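Local coordinates for amino acid adenylation domain-containing protein (Bacillus stratosphericus LAMA 585, PDB 6ULY) that probably activates an alpha-keto acid as its acyl adenylate, serving as an adenylation domain of a nonribosomal peptide synthetase that builds depsipeptides, at residues Leu9-Gly14 with Val196-Lys201; Ala26-Gly31 with Gln44-Leu49; Met185-Glu190 with Tyr422-Ala427; Trp290-Met295 with His315-His320; Phe358-Leu363 with Gly376-Thr381. All blocks are in the same frame, centred on the assembly; numbering follows the deposited sequence.

Interaction 1 (Leu9-Gly14 with Val196-Lys201)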
# COMPACT_ATOMS: atom_id res chain seq x y z
N LEU A 9 -6.29 -24.29 -25.34
CA LEU A 9 -4.85 -24.51 -25.27
C LEU A 9 -4.63 -25.93 -24.79
O LEU A 9 -4.98 -26.26 -23.65
CB LEU A 9 -4.18 -23.50 -24.34
CG LEU A 9 -2.69 -23.70 -24.08
CD1 LEU A 9 -1.87 -23.50 -25.36
CD2 LEU A 9 -2.20 -22.78 -22.96
N ASP A 10 -4.05 -26.76 -25.64
CA ASP A 10 -3.74 -28.15 -25.30
C ASP A 10 -2.42 -28.16 -24.54
O ASP A 10 -1.34 -28.20 -25.12
CB ASP A 10 -3.68 -29.02 -26.54
CG ASP A 10 -3.38 -30.47 -26.23
OD1 ASP A 10 -4.12 -31.06 -25.42
OD2 ASP A 10 -2.40 -31.01 -26.78
N VAL A 11 -2.52 -28.13 -23.20
CA VAL A 11 -1.32 -28.13 -22.37
C VAL A 11 -0.78 -29.53 -22.12
O VAL A 11 0.29 -29.68 -21.50
CB VAL A 11 -1.57 -27.45 -21.01
CG1 VAL A 11 -1.98 -26.00 -21.22
CG2 VAL A 11 -2.64 -28.21 -20.22
N THR A 12 -1.49 -30.57 -22.56
CA THR A 12 -0.96 -31.93 -22.48
C THR A 12 0.14 -32.17 -23.50
O THR A 12 0.99 -33.05 -23.28
CB THR A 12 -2.08 -32.95 -22.67
OG1 THR A 12 -2.53 -32.93 -24.03
CG2 THR A 12 -3.25 -32.65 -21.74
N GLN A 13 0.15 -31.42 -24.60
CA GLN A 13 1.21 -31.53 -25.58
C GLN A 13 2.50 -30.94 -25.03
O GLN A 13 2.50 -29.85 -24.45
CB GLN A 13 0.81 -30.80 -26.87
CG GLN A 13 1.60 -31.20 -28.10
CD GLN A 13 1.00 -32.41 -28.80
OE1 GLN A 13 -0.02 -32.95 -28.38
NE2 GLN A 13 1.64 -32.83 -29.89
N GLY A 14 3.59 -31.67 -25.18
CA GLY A 14 4.90 -31.15 -24.83
C GLY A 14 5.26 -31.36 -23.37
O GLY A 14 4.55 -32.00 -22.59
N VAL A 196 3.46 -21.52 -15.43
CA VAL A 196 4.47 -20.94 -16.31
C VAL A 196 4.39 -21.59 -17.69
O VAL A 196 4.29 -20.89 -18.71
CB VAL A 196 5.87 -21.10 -15.69
CG1 VAL A 196 6.93 -20.67 -16.66
CG2 VAL A 196 5.95 -20.29 -14.39
N LEU A 197 4.41 -22.92 -17.74
CA LEU A 197 4.39 -23.60 -19.03
C LEU A 197 3.12 -23.30 -19.82
O LEU A 197 3.15 -23.27 -21.05
CB LEU A 197 4.53 -25.10 -18.84
CG LEU A 197 5.94 -25.60 -18.52
CD1 LEU A 197 5.91 -27.08 -18.18
CD2 LEU A 197 6.88 -25.33 -19.68
N ALA A 198 2.01 -23.07 -19.12
CA ALA A 198 0.77 -22.71 -19.81
C ALA A 198 0.92 -21.37 -20.52
O ALA A 198 0.44 -21.20 -21.65
CB ALA A 198 -0.39 -22.65 -18.81
N ASN A 199 1.58 -20.41 -19.88
CA ASN A 199 1.86 -19.14 -20.55
C ASN A 199 2.85 -19.34 -21.69
O ASN A 199 2.68 -18.78 -22.78
CB ASN A 199 2.41 -18.13 -19.55
CG ASN A 199 2.64 -16.77 -20.17
OD1 ASN A 199 3.57 -16.58 -20.95
ND2 ASN A 199 1.79 -15.81 -19.83
N VAL A 200 3.89 -20.14 -21.46
CA VAL A 200 4.86 -20.41 -22.51
C VAL A 200 4.17 -21.01 -23.73
O VAL A 200 4.35 -20.56 -24.86
CB VAL A 200 5.98 -21.32 -21.99
CG1 VAL A 200 6.72 -21.97 -23.14
CG2 VAL A 200 6.95 -20.53 -21.11
N LYS A 201 3.36 -22.05 -23.50
CA LYS A 201 2.71 -22.73 -24.62
C LYS A 201 1.70 -21.82 -25.30
O LYS A 201 1.60 -21.81 -26.53
CB LYS A 201 2.04 -24.01 -24.12
CG LYS A 201 3.05 -25.03 -23.61
CD LYS A 201 2.38 -26.23 -22.96
CE LYS A 201 3.42 -27.26 -22.53
NZ LYS A 201 2.82 -28.41 -21.82
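The loop between strand 3-5 and helix 18-26 lies against one flank of helix 193-207, where Lys201 is held by the backbone oxygens of Val11 and Gln13. Leaving the helix with CG anti to the carbonyl carbon (chi1 -65°), the lysine runs out fully extended, its length spent on reaching the loop. Lys201 NZ stands 2.8 Å from Val11 O and 3.0 Å from Gln13 O. It meets both oxygens from somewhat outside their carbonyl planes, the C=O...N angles being 131° and 146°. The carbonyl of Ala15 gives NZ a third bond, and the stem is covered on the way: Lys201 CE passes 3.4 Å from Gln13 O, and Tyr236 of helix 224-237 touches the chain. A lysine suits this place because one ammonium can gather three oxygens of a chain that has no regular structure of its own.

Leu9 CD2 rests on the helix carbonyl, 3.3 Å from Ala198 O. The apolar contacts are Leu9 CD1 to Lys201 CB at 4.1 Å and Val11 CG1 to Ala198 CB at 4.4 Å, small Ala198 letting the loop come close. Within the loop, Thr12 OG1 gives its hydrogen to Asp10 OD1, a bond between side chains that point away from the helix. One lysine ammonium bonded by several main-chain carbonyls thus ties the N-terminal loop to helix 193-207 of the large subdomain of the adenylation fold.

Interaction 2 (Ala26-Gly31 with Gln44-Leu49). With SO4 (sulfate ion), chain F.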
# COMPACT_ATOMS: atom_id res chain seq x y z
N ALA A 26 18.47 -29.60 -24.45
CA ALA A 26 19.83 -30.11 -24.47
C ALA A 26 20.08 -31.08 -25.62
O ALA A 26 21.23 -31.40 -25.90
CB ALA A 26 20.15 -30.78 -23.13
N LYS A 27 19.02 -31.56 -26.28
CA LYS A 27 19.18 -32.44 -27.43
C LYS A 27 19.43 -31.66 -28.72
O LYS A 27 19.90 -32.25 -29.70
CB LYS A 27 17.94 -33.33 -27.60
CG LYS A 27 17.69 -34.25 -26.41
CD LYS A 27 16.41 -35.05 -26.57
CE LYS A 27 16.17 -35.93 -25.35
NZ LYS A 27 14.83 -36.61 -25.39
N THR A 28 19.12 -30.37 -28.74
CA THR A 28 19.41 -29.54 -29.89
C THR A 28 20.88 -29.12 -29.86
O THR A 28 21.63 -29.44 -28.93
CB THR A 28 18.52 -28.29 -29.92
OG1 THR A 28 18.97 -27.36 -28.92
CG2 THR A 28 17.06 -28.66 -29.66
N THR A 29 21.30 -28.40 -30.89
CA THR A 29 22.62 -27.78 -30.92
C THR A 29 22.57 -26.31 -30.56
O THR A 29 23.60 -25.64 -30.56
CB THR A 29 23.26 -27.96 -32.30
OG1 THR A 29 22.44 -27.36 -33.31
CG2 THR A 29 23.43 -29.44 -32.62
N ASN A 30 21.39 -25.79 -30.23
CA ASN A 30 21.24 -24.38 -29.88
C ASN A 30 21.57 -24.17 -28.41
O ASN A 30 21.82 -25.11 -27.66
CB ASN A 30 19.83 -23.91 -30.21
CG ASN A 30 19.53 -23.98 -31.69
OD1 ASN A 30 20.44 -23.92 -32.52
ND2 ASN A 30 18.25 -24.13 -32.03
N GLY A 31 21.56 -22.91 -28.00
CA GLY A 31 21.78 -22.57 -26.61
C GLY A 31 21.84 -21.07 -26.38
O GLY A 31 21.22 -20.30 -27.11
N GLN A 44 27.07 -20.86 -24.28
CA GLN A 44 26.69 -21.93 -23.36
C GLN A 44 25.53 -22.67 -24.02
O GLN A 44 24.37 -22.24 -23.90
CB GLN A 44 26.30 -21.38 -22.00
CG GLN A 44 25.97 -22.45 -20.95
CD GLN A 44 25.23 -21.88 -19.75
OE1 GLN A 44 24.38 -21.01 -19.90
NE2 GLN A 44 25.55 -22.37 -18.56
N SER A 45 25.83 -23.76 -24.71
CA SER A 45 24.79 -24.55 -25.34
C SER A 45 23.79 -25.04 -24.29
O SER A 45 24.08 -25.09 -23.10
CB SER A 45 25.39 -25.75 -26.08
OG SER A 45 25.93 -26.68 -25.15
N TYR A 46 22.60 -25.40 -24.76
CA TYR A 46 21.62 -25.99 -23.85
C TYR A 46 22.16 -27.27 -23.22
O TYR A 46 21.82 -27.59 -22.08
CB TYR A 46 20.31 -26.25 -24.59
CG TYR A 46 19.56 -24.98 -24.94
CD1 TYR A 46 19.35 -23.98 -23.99
CD2 TYR A 46 19.07 -24.77 -26.22
CE1 TYR A 46 18.67 -22.82 -24.30
CE2 TYR A 46 18.39 -23.62 -26.55
CZ TYR A 46 18.19 -22.64 -25.58
OH TYR A 46 17.52 -21.49 -25.90
N ALA A 47 23.02 -27.99 -23.95
CA ALA A 47 23.69 -29.15 -23.37
C ALA A 47 24.68 -28.72 -22.29
O ALA A 47 24.75 -29.34 -21.22
CB ALA A 47 24.40 -29.95 -24.46
N GLN A 48 25.45 -27.67 -22.56
CA GLN A 48 26.36 -27.15 -21.54
C GLN A 48 25.59 -26.61 -20.34
O GLN A 48 25.98 -26.83 -19.19
CB GLN A 48 27.25 -26.06 -22.14
CG GLN A 48 28.31 -26.57 -23.11
CD GLN A 48 29.19 -25.46 -23.65
OE1 GLN A 48 28.81 -24.76 -24.59
NE2 GLN A 48 30.36 -25.29 -23.06
N LEU A 49 24.48 -25.91 -20.59
CA LEU A 49 23.67 -25.40 -19.49
C LEU A 49 23.23 -26.52 -18.56
O LEU A 49 23.31 -26.39 -17.33
CB LEU A 49 22.46 -24.64 -20.04
CG LEU A 49 21.41 -24.16 -19.03
CD1 LEU A 49 22.03 -23.24 -17.98
CD2 LEU A 49 20.28 -23.46 -19.76
S SO4 F . 32.92 -27.61 -20.86
O1 SO4 F . 31.75 -27.17 -21.56
O2 SO4 F . 32.83 -27.25 -19.48
O3 SO4 F . 33.03 -29.04 -20.98
O4 SO4 F . 34.08 -27.00 -21.45
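A helix N-terminus with a capping box lies at the heart of this contact: Tyr46 opens helix 46-62 and spreads its ring under Gly31, the first residue of strand 31-35. Gly31 CA sits 3.4 Å from the Tyr46 ring centroid, 9° off the normal, a CH-pi contact over the centre of the face. Glycine suits the spot because the backbones come unusually close, with Gly31 CA 3.8 Å from Ser45 CA in a non-hydrogen-bonded antiparallel pair. Tyr46 N also donates to Asn30 O (3.0 Å), almost straight at 176° and in the carbonyl plane on a lone pair. At the ring's edge, Thr28 OG1 lies 3.7 Å from Tyr46 CD2; that hydroxyl accepts from Asn30 N in an ST turn and gives its own hydrogen to Ala25 O.

Ser45 caps the helix. Its OG, placed between backbone N and carbonyl carbon (chi1 68°), accepts from Gln48 N, and Gln48 OE1 accepts from Ser45 N in return. Gln48 NE2 binds a sulfate, probably from the crystallisation liquor. Ala26 CB lies 3.8 Å from Tyr46 O. Ala25 of helix 18-26 touches the Tyr46 ring, and Tyr46 OH bonds Cys239 O and Gln241 NE2, so the ring spans from that helix to strand 240-243, beside strand 31-35 in the mixed sheet.

Interaction 3 (Met185-Glu190 with Tyr422-Ala427)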
# COMPACT_ATOMS: atom_id res chain seq x y z
N MET A 185 5.91 -2.60 0.30
CA MET A 185 6.74 -3.79 0.24
C MET A 185 6.28 -4.70 -0.89
O MET A 185 5.07 -4.86 -1.11
CB MET A 185 6.70 -4.56 1.57
CG MET A 185 7.47 -3.89 2.71
SD MET A 185 9.22 -3.65 2.34
CE MET A 185 9.86 -3.27 3.98
N PRO A 186 7.20 -5.30 -1.64
CA PRO A 186 6.79 -6.18 -2.74
C PRO A 186 6.18 -7.47 -2.21
O PRO A 186 6.49 -7.93 -1.11
CB PRO A 186 8.10 -6.44 -3.50
CG PRO A 186 9.16 -6.31 -2.45
CD PRO A 186 8.67 -5.27 -1.48
N LYS A 187 5.29 -8.04 -3.02
CA LYS A 187 4.70 -9.33 -2.72
C LYS A 187 5.46 -10.43 -3.45
O LYS A 187 6.24 -10.18 -4.38
CB LYS A 187 3.22 -9.35 -3.09
CG LYS A 187 2.42 -8.23 -2.46
CD LYS A 187 1.17 -8.75 -1.79
CE LYS A 187 0.28 -7.60 -1.29
NZ LYS A 187 0.93 -6.79 -0.22
N CYS A 188 5.21 -11.66 -3.04
CA CYS A 188 6.01 -12.81 -3.44
C CYS A 188 5.15 -13.73 -4.30
O CYS A 188 4.47 -14.63 -3.80
CB CYS A 188 6.52 -13.51 -2.20
SG CYS A 188 8.07 -14.36 -2.43
N VAL A 189 5.19 -13.50 -5.61
CA VAL A 189 4.39 -14.28 -6.55
C VAL A 189 4.97 -15.68 -6.64
O VAL A 189 6.13 -15.86 -7.03
CB VAL A 189 4.34 -13.59 -7.92
CG1 VAL A 189 3.57 -14.44 -8.93
CG2 VAL A 189 3.70 -12.20 -7.79
N GLU A 190 4.18 -16.68 -6.27
CA GLU A 190 4.60 -18.07 -6.29
C GLU A 190 3.97 -18.77 -7.49
O GLU A 190 2.74 -18.82 -7.61
CB GLU A 190 4.22 -18.78 -4.99
CG GLU A 190 4.62 -20.25 -4.94
CD GLU A 190 4.40 -20.88 -3.58
OE1 GLU A 190 5.12 -21.85 -3.26
OE2 GLU A 190 3.51 -20.42 -2.83
N TYR A 422 2.93 -15.31 -1.59
CA TYR A 422 3.43 -16.19 -0.53
C TYR A 422 3.11 -15.61 0.84
O TYR A 422 3.38 -14.43 1.11
CB TYR A 422 4.94 -16.39 -0.70
CG TYR A 422 5.56 -17.42 0.22
CD1 TYR A 422 5.10 -18.74 0.24
CD2 TYR A 422 6.61 -17.08 1.06
CE1 TYR A 422 5.68 -19.68 1.08
CE2 TYR A 422 7.19 -18.01 1.90
CZ TYR A 422 6.72 -19.30 1.91
OH TYR A 422 7.31 -20.22 2.75
N ARG A 423 2.51 -16.44 1.70
CA ARG A 423 2.28 -16.08 3.10
C ARG A 423 1.43 -14.82 3.22
O ARG A 423 1.68 -13.96 4.07
CB ARG A 423 3.61 -15.93 3.84
CG ARG A 423 4.40 -17.24 3.96
CD ARG A 423 4.68 -17.58 5.41
NE ARG A 423 5.92 -16.97 5.88
CZ ARG A 423 6.19 -16.68 7.15
NH1 ARG A 423 5.28 -16.91 8.10
NH2 ARG A 423 7.35 -16.14 7.47
N ASN A 424 0.40 -14.70 2.38
CA ASN A 424 -0.47 -13.54 2.45
C ASN A 424 -1.86 -13.92 1.93
O ASN A 424 -2.27 -13.55 0.82
CB ASN A 424 0.10 -12.35 1.69
CG ASN A 424 -0.62 -11.06 2.00
OD1 ASN A 424 -1.78 -11.08 2.41
ND2 ASN A 424 0.05 -9.94 1.82
N ASP A 425 -2.60 -14.67 2.75
CA ASP A 425 -3.97 -15.03 2.39
C ASP A 425 -4.80 -13.80 2.07
O ASP A 425 -5.62 -13.81 1.14
CB ASP A 425 -4.63 -15.81 3.53
CG ASP A 425 -3.97 -17.14 3.79
OD1 ASP A 425 -3.01 -17.49 3.06
OD2 ASP A 425 -4.41 -17.84 4.73
N GLU A 426 -4.62 -12.73 2.84
CA GLU A 426 -5.46 -11.54 2.67
C GLU A 426 -5.26 -10.93 1.29
O GLU A 426 -6.23 -10.58 0.61
CB GLU A 426 -5.15 -10.53 3.77
CG GLU A 426 -5.93 -9.24 3.66
CD GLU A 426 -5.86 -8.40 4.92
OE1 GLU A 426 -5.01 -8.69 5.78
OE2 GLU A 426 -6.67 -7.45 5.04
N ALA A 427 -4.01 -10.79 0.86
CA ALA A 427 -3.74 -10.25 -0.47
C ALA A 427 -4.27 -11.18 -1.56
O ALA A 427 -4.74 -10.71 -2.60
CB ALA A 427 -2.24 -10.02 -0.65
O HOH W 1 3.76 -12.35 -0.56
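Lys187 comes down on Asn424 and Ala427 of the other segment. From CB, the first torsion sets CG beside the backbone N, anti to the carbonyl carbon, and the chain then bends at chi2 and chi4. Lys187 CD meets Ala427 CB at 3.8 Å, Lys187 CE comes nearest to the same methyl at 3.6 Å, and Lys187 NZ ends 3.9 Å from Asn424 ND2, two nitrogens in contact without a bond between them. The aliphatic part of a lysine is suited to this, since it covers a methyl with CD and CE. Ala427 is small enough to accept it at the start of helix 425-431, where Asn424 OD1 accepts from Ala427 N at 2.7 Å as the N-cap.

One residue on, the chains are joined more firmly. Tyr422 N donates to Cys188 O at 2.8 Å, and a water bridges Cys188 N to Tyr422 O. Cys188 CB packs on Tyr422 CB at 3.6 Å. Glu190 OE2 lies 3.8 Å from Tyr422 CD1 with the carboxylate plane at 90° to the ring; Glu190 OE1 bonds Ser173 OG. Arg423 CG lies over one face of the tyrosine ring. Asn424 ND2 also bonds Glu426 of the second subunit, so the contact stands at the subunit interface. Residues 185-190 follow the Thr-Ser-Gly-Ser-Thr-Gly signature loop that in this family binds phosphate, the Lys187 side chain lying about 10 Å from the bound adenylate.

Interaction 4 (Trp290-Met295 with His315-His320)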
# COMPACT_ATOMS: atom_id res chain seq x y z
N TRP A 290 23.06 -0.51 -39.85
CA TRP A 290 22.68 -1.79 -39.29
C TRP A 290 21.86 -2.57 -40.31
O TRP A 290 21.16 -1.99 -41.14
CB TRP A 290 21.85 -1.64 -38.00
CG TRP A 290 22.54 -0.92 -36.89
CD1 TRP A 290 23.30 -1.47 -35.90
CD2 TRP A 290 22.54 0.49 -36.65
NE1 TRP A 290 23.76 -0.49 -35.06
CE2 TRP A 290 23.31 0.72 -35.50
CE3 TRP A 290 21.95 1.58 -37.30
CZ2 TRP A 290 23.51 2.00 -34.97
CZ3 TRP A 290 22.15 2.85 -36.78
CH2 TRP A 290 22.93 3.05 -35.63
N ASP A 291 21.97 -3.89 -40.23
CA ASP A 291 21.10 -4.78 -40.99
C ASP A 291 20.11 -5.40 -39.99
O ASP A 291 20.49 -6.26 -39.19
CB ASP A 291 21.90 -5.86 -41.72
CG ASP A 291 21.04 -6.67 -42.67
OD1 ASP A 291 19.80 -6.46 -42.69
OD2 ASP A 291 21.60 -7.52 -43.40
N LEU A 292 18.86 -4.94 -40.04
CA LEU A 292 17.81 -5.43 -39.16
C LEU A 292 16.73 -6.18 -39.94
O LEU A 292 15.56 -6.20 -39.54
CB LEU A 292 17.19 -4.27 -38.37
CG LEU A 292 18.19 -3.43 -37.57
CD1 LEU A 292 17.50 -2.23 -36.94
CD2 LEU A 292 18.87 -4.26 -36.50
N SER A 293 17.13 -6.80 -41.05
CA SER A 293 16.18 -7.49 -41.92
C SER A 293 15.72 -8.83 -41.34
O SER A 293 14.68 -9.34 -41.76
CB SER A 293 16.80 -7.71 -43.30
OG SER A 293 17.99 -8.47 -43.22
N ALA A 294 16.47 -9.39 -40.39
CA ALA A 294 16.08 -10.65 -39.77
C ALA A 294 15.04 -10.48 -38.67
O ALA A 294 14.35 -11.44 -38.33
CB ALA A 294 17.31 -11.36 -39.19
N MET A 295 14.92 -9.27 -38.11
CA MET A 295 14.00 -9.04 -36.99
C MET A 295 12.56 -9.17 -37.47
O MET A 295 12.14 -8.47 -38.39
CB MET A 295 14.25 -7.66 -36.39
CG MET A 295 13.29 -7.27 -35.26
SD MET A 295 13.26 -8.44 -33.88
CE MET A 295 15.00 -8.57 -33.47
N HIS A 315 9.73 4.16 -38.29
CA HIS A 315 10.15 5.07 -39.34
C HIS A 315 11.66 5.28 -39.30
O HIS A 315 12.33 5.20 -40.34
CB HIS A 315 9.41 6.40 -39.18
CG HIS A 315 9.67 7.39 -40.28
ND1 HIS A 315 10.54 8.45 -40.13
CD2 HIS A 315 9.17 7.48 -41.53
CE1 HIS A 315 10.57 9.15 -41.25
NE2 HIS A 315 9.74 8.59 -42.11
N LEU A 316 12.21 5.52 -38.11
CA LEU A 316 13.65 5.77 -37.99
C LEU A 316 14.46 4.57 -38.46
O LEU A 316 15.53 4.74 -39.07
CB LEU A 316 14.01 6.10 -36.54
CG LEU A 316 13.71 7.52 -36.05
CD1 LEU A 316 13.94 7.62 -34.56
CD2 LEU A 316 14.56 8.54 -36.79
N LEU A 317 13.99 3.36 -38.18
CA LEU A 317 14.76 2.15 -38.45
C LEU A 317 14.40 1.48 -39.77
O LEU A 317 15.02 0.48 -40.13
CB LEU A 317 14.59 1.15 -37.31
CG LEU A 317 15.10 1.61 -35.93
CD1 LEU A 317 14.92 0.49 -34.92
CD2 LEU A 317 16.55 2.06 -35.99
N ALA A 318 13.40 2.00 -40.49
CA ALA A 318 13.08 1.45 -41.81
C ALA A 318 14.27 1.43 -42.75
O ALA A 318 14.54 0.37 -43.35
CB ALA A 318 11.92 2.26 -42.42
N PRO A 319 15.04 2.51 -42.93
CA PRO A 319 16.21 2.43 -43.82
C PRO A 319 17.21 1.36 -43.44
O PRO A 319 17.95 0.89 -44.30
CB PRO A 319 16.82 3.84 -43.73
CG PRO A 319 16.24 4.45 -42.50
CD PRO A 319 14.87 3.86 -42.37
N HIS A 320 17.25 0.95 -42.17
CA HIS A 320 18.17 -0.09 -41.73
C HIS A 320 17.59 -1.50 -41.87
O HIS A 320 18.16 -2.45 -41.33
CB HIS A 320 18.59 0.16 -40.28
CG HIS A 320 19.26 1.48 -40.07
ND1 HIS A 320 20.59 1.70 -40.35
CD2 HIS A 320 18.78 2.66 -39.61
CE1 HIS A 320 20.90 2.95 -40.07
NE2 HIS A 320 19.82 3.56 -39.62
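Trp290 and His320 meet edge to face: the six-membered ring of the tryptophan points its rim at the imidazole, with the planes 69° apart and the centroids 4.8 Å apart. The closest atom is Trp290 CE3, 3.3 Å from His320 CE1 and displaced from the middle of the imidazole toward its rim. Both side chains leave with CG anti to the carbonyl carbon and run side by side in the same direction. Trp290 N makes a weak bond of 3.4 Å to His320 ND1.

The backbone holds this pair in place. His320 O accepts from Leu292 N at 2.9 Å, with the nitrogen nearly along the C=O axis. That bond also brings His320 O within 3.0 Å of Trp290 O, two acceptors with no bond between them. Leu292 CD1 touches Leu317 CD1 at 4.3 Å, a small apolar contact beside the aromatic pair. Asp291 OD1 accepts from Ser293 N, at 3.2 Å, in an Asx turn and also from Ser293 OG, both reaching it from one face of its plane.

Farther out, Asp258 of helix 255-262 takes Trp290 NE1, and Asp261 takes Asp291 N. His320 NE2 bonds Ile285 O. Facing a carbonyl oxygen, NE2 presumably carries a proton, and the weak bond at ND1 is consistent with a neutral ring. ND1 thus faces the loop before strand 297-301, while NE2 ties the imidazole to helix 282-285.

Interaction 5 (Phe358-Leu363 with Gly376-Thr381)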
# COMPACT_ATOMS: atom_id res chain seq x y z
N PHE A 358 -10.54 7.86 -29.73
CA PHE A 358 -11.90 8.12 -29.29
C PHE A 358 -12.01 9.56 -28.80
O PHE A 358 -11.01 10.22 -28.51
CB PHE A 358 -12.32 7.18 -28.16
CG PHE A 358 -12.19 5.73 -28.48
CD1 PHE A 358 -13.14 5.08 -29.25
CD2 PHE A 358 -11.11 4.99 -28.01
CE1 PHE A 358 -13.03 3.74 -29.54
CE2 PHE A 358 -10.99 3.65 -28.30
CZ PHE A 358 -11.95 3.02 -29.07
N GLU A 359 -13.25 10.03 -28.70
CA GLU A 359 -13.51 11.33 -28.12
C GLU A 359 -13.23 11.29 -26.62
O GLU A 359 -13.55 10.32 -25.94
CB GLU A 359 -14.97 11.74 -28.37
CG GLU A 359 -15.18 13.24 -28.54
CD GLU A 359 -14.74 13.73 -29.91
OE1 GLU A 359 -14.60 12.90 -30.83
OE2 GLU A 359 -14.53 14.96 -30.06
N GLU A 360 -12.59 12.36 -26.12
CA GLU A 360 -12.35 12.45 -24.68
C GLU A 360 -13.65 12.49 -23.89
O GLU A 360 -13.69 12.06 -22.73
CB GLU A 360 -11.51 13.69 -24.36
CG GLU A 360 -10.01 13.49 -24.56
CD GLU A 360 -9.19 14.71 -24.17
OE1 GLU A 360 -8.04 14.54 -23.73
OE2 GLU A 360 -9.71 15.84 -24.30
N THR A 361 -14.72 13.00 -24.50
CA THR A 361 -16.00 13.11 -23.79
C THR A 361 -16.59 11.74 -23.49
O THR A 361 -17.31 11.58 -22.50
CB THR A 361 -16.98 13.94 -24.62
OG1 THR A 361 -16.49 15.28 -24.74
CG2 THR A 361 -18.36 13.95 -23.97
N SER A 362 -16.31 10.74 -24.33
CA SER A 362 -16.95 9.44 -24.25
C SER A 362 -16.18 8.44 -23.40
O SER A 362 -16.56 7.27 -23.34
CB SER A 362 -17.15 8.87 -25.65
OG SER A 362 -15.91 8.67 -26.31
N LEU A 363 -15.10 8.87 -22.73
CA LEU A 363 -14.29 7.92 -21.97
C LEU A 363 -15.09 7.25 -20.85
O LEU A 363 -14.81 6.10 -20.50
CB LEU A 363 -13.07 8.64 -21.40
CG LEU A 363 -12.00 9.01 -22.43
CD1 LEU A 363 -10.88 9.81 -21.80
CD2 LEU A 363 -11.45 7.76 -23.10
N GLY A 376 -8.98 17.00 -27.42
CA GLY A 376 -10.28 16.37 -27.33
C GLY A 376 -10.33 14.92 -27.77
O GLY A 376 -11.41 14.32 -27.71
N THR A 377 -9.22 14.34 -28.22
CA THR A 377 -9.17 12.94 -28.61
C THR A 377 -8.02 12.25 -27.90
O THR A 377 -7.00 12.87 -27.59
CB THR A 377 -9.01 12.77 -30.13
OG1 THR A 377 -7.75 13.33 -30.54
CG2 THR A 377 -10.14 13.46 -30.87
N VAL A 378 -8.20 10.96 -27.64
CA VAL A 378 -7.18 10.11 -27.04
C VAL A 378 -6.94 8.92 -27.96
O VAL A 378 -7.89 8.38 -28.54
CB VAL A 378 -7.57 9.63 -25.63
CG1 VAL A 378 -7.67 10.81 -24.68
CG2 VAL A 378 -8.89 8.87 -25.67
N SER A 379 -5.68 8.52 -28.09
CA SER A 379 -5.29 7.39 -28.92
C SER A 379 -4.68 6.31 -28.03
O SER A 379 -3.75 6.58 -27.27
CB SER A 379 -4.30 7.81 -30.00
OG SER A 379 -4.92 8.62 -30.98
N PHE A 380 -5.20 5.09 -28.15
CA PHE A 380 -4.71 3.95 -27.40
C PHE A 380 -4.17 2.90 -28.36
O PHE A 380 -4.66 2.74 -29.47
CB PHE A 380 -5.81 3.33 -26.53
CG PHE A 380 -6.41 4.28 -25.54
CD1 PHE A 380 -5.70 4.66 -24.41
CD2 PHE A 380 -7.69 4.78 -25.72
CE1 PHE A 380 -6.26 5.53 -23.48
CE2 PHE A 380 -8.25 5.64 -24.79
CZ PHE A 380 -7.52 6.02 -23.68
N THR A 381 -3.14 2.19 -27.90
CA THR A 381 -2.56 1.09 -28.66
C THR A 381 -3.26 -0.20 -28.27
O THR A 381 -3.23 -0.60 -27.10
CB THR A 381 -1.06 0.99 -28.41
OG1 THR A 381 -0.43 2.23 -28.75
CG2 THR A 381 -0.46 -0.15 -29.24
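Backbone bonds come first: Phe358 and Val378 form a hydrogen-bonded antiparallel pair, with Phe358 N to Val378 O and Val378 N to Phe358 O each at 3.0 Å. Next along, Glu360 N reaches Gly376 O at 2.8 Å from above the carbonyl plane. Thr377 CA adds a CH...O contact to Phe358 O at 3.3 Å. Gly376, whose positive phi would jam a side chain against the preceding carbonyl oxygen, leads into strand 377-381.

Of the apolar contacts, Leu363 and Val378 meet tip to tip, Leu363 CD2 to Val378 CG2 at 3.8 Å. Phe358 and Phe380 cross at about a right angle, touching at their CD2 atoms 4.1 Å apart, and Leu363 CD2 meets the Phe380 rim at CE2. Glu360 CG packs on Val378 CG1 at 3.6 Å. Phe358 and Val378 share a face of the sheet, and Leu363, from beyond the strand, covers Val378 and Phe380; Phe358 also meets Phe445, and Leu363 reaches Tyr471 of helix 470-477.

Polar side chains form the third group. In Glu360, chi2 of -177° carries CD straight out, and Glu360 OE2 comes 3.1 Å from Gly376 CA. Glu359 instead forms a salt bridge with Arg373, whose backbone N binds Thr377 OG1. Ser362 OG donates to Glu359 O. The chemistry thus implies a two-stranded antiparallel sheet with a long connection, held by main-chain bonds, with hydrophobic packing on one side and the charge of Glu359 paired to Arg373.

None of the five contacts is fully buried: interaction 5 is a surface contact, and the other four are partly buried. Interactions 1 and 3 lie at consecutive elements, strand 188-192 and helix 193-207, and their segments alternate along the chain, yet interaction 1 uses one lysine ammonium and interaction 3 mainly backbone and water bonds at the subunit interface. Interactions 2 and 5 both pair strands antiparallel, the former by a single close pair with a ring beneath, the latter by regular hydrogen bonds; they sit on opposite sides of the chain's centre. Interactions 4 and 5 are both nested in the loop closed by interaction 3; interaction 4 joins an edge-to-face pair to one firm main-chain bond.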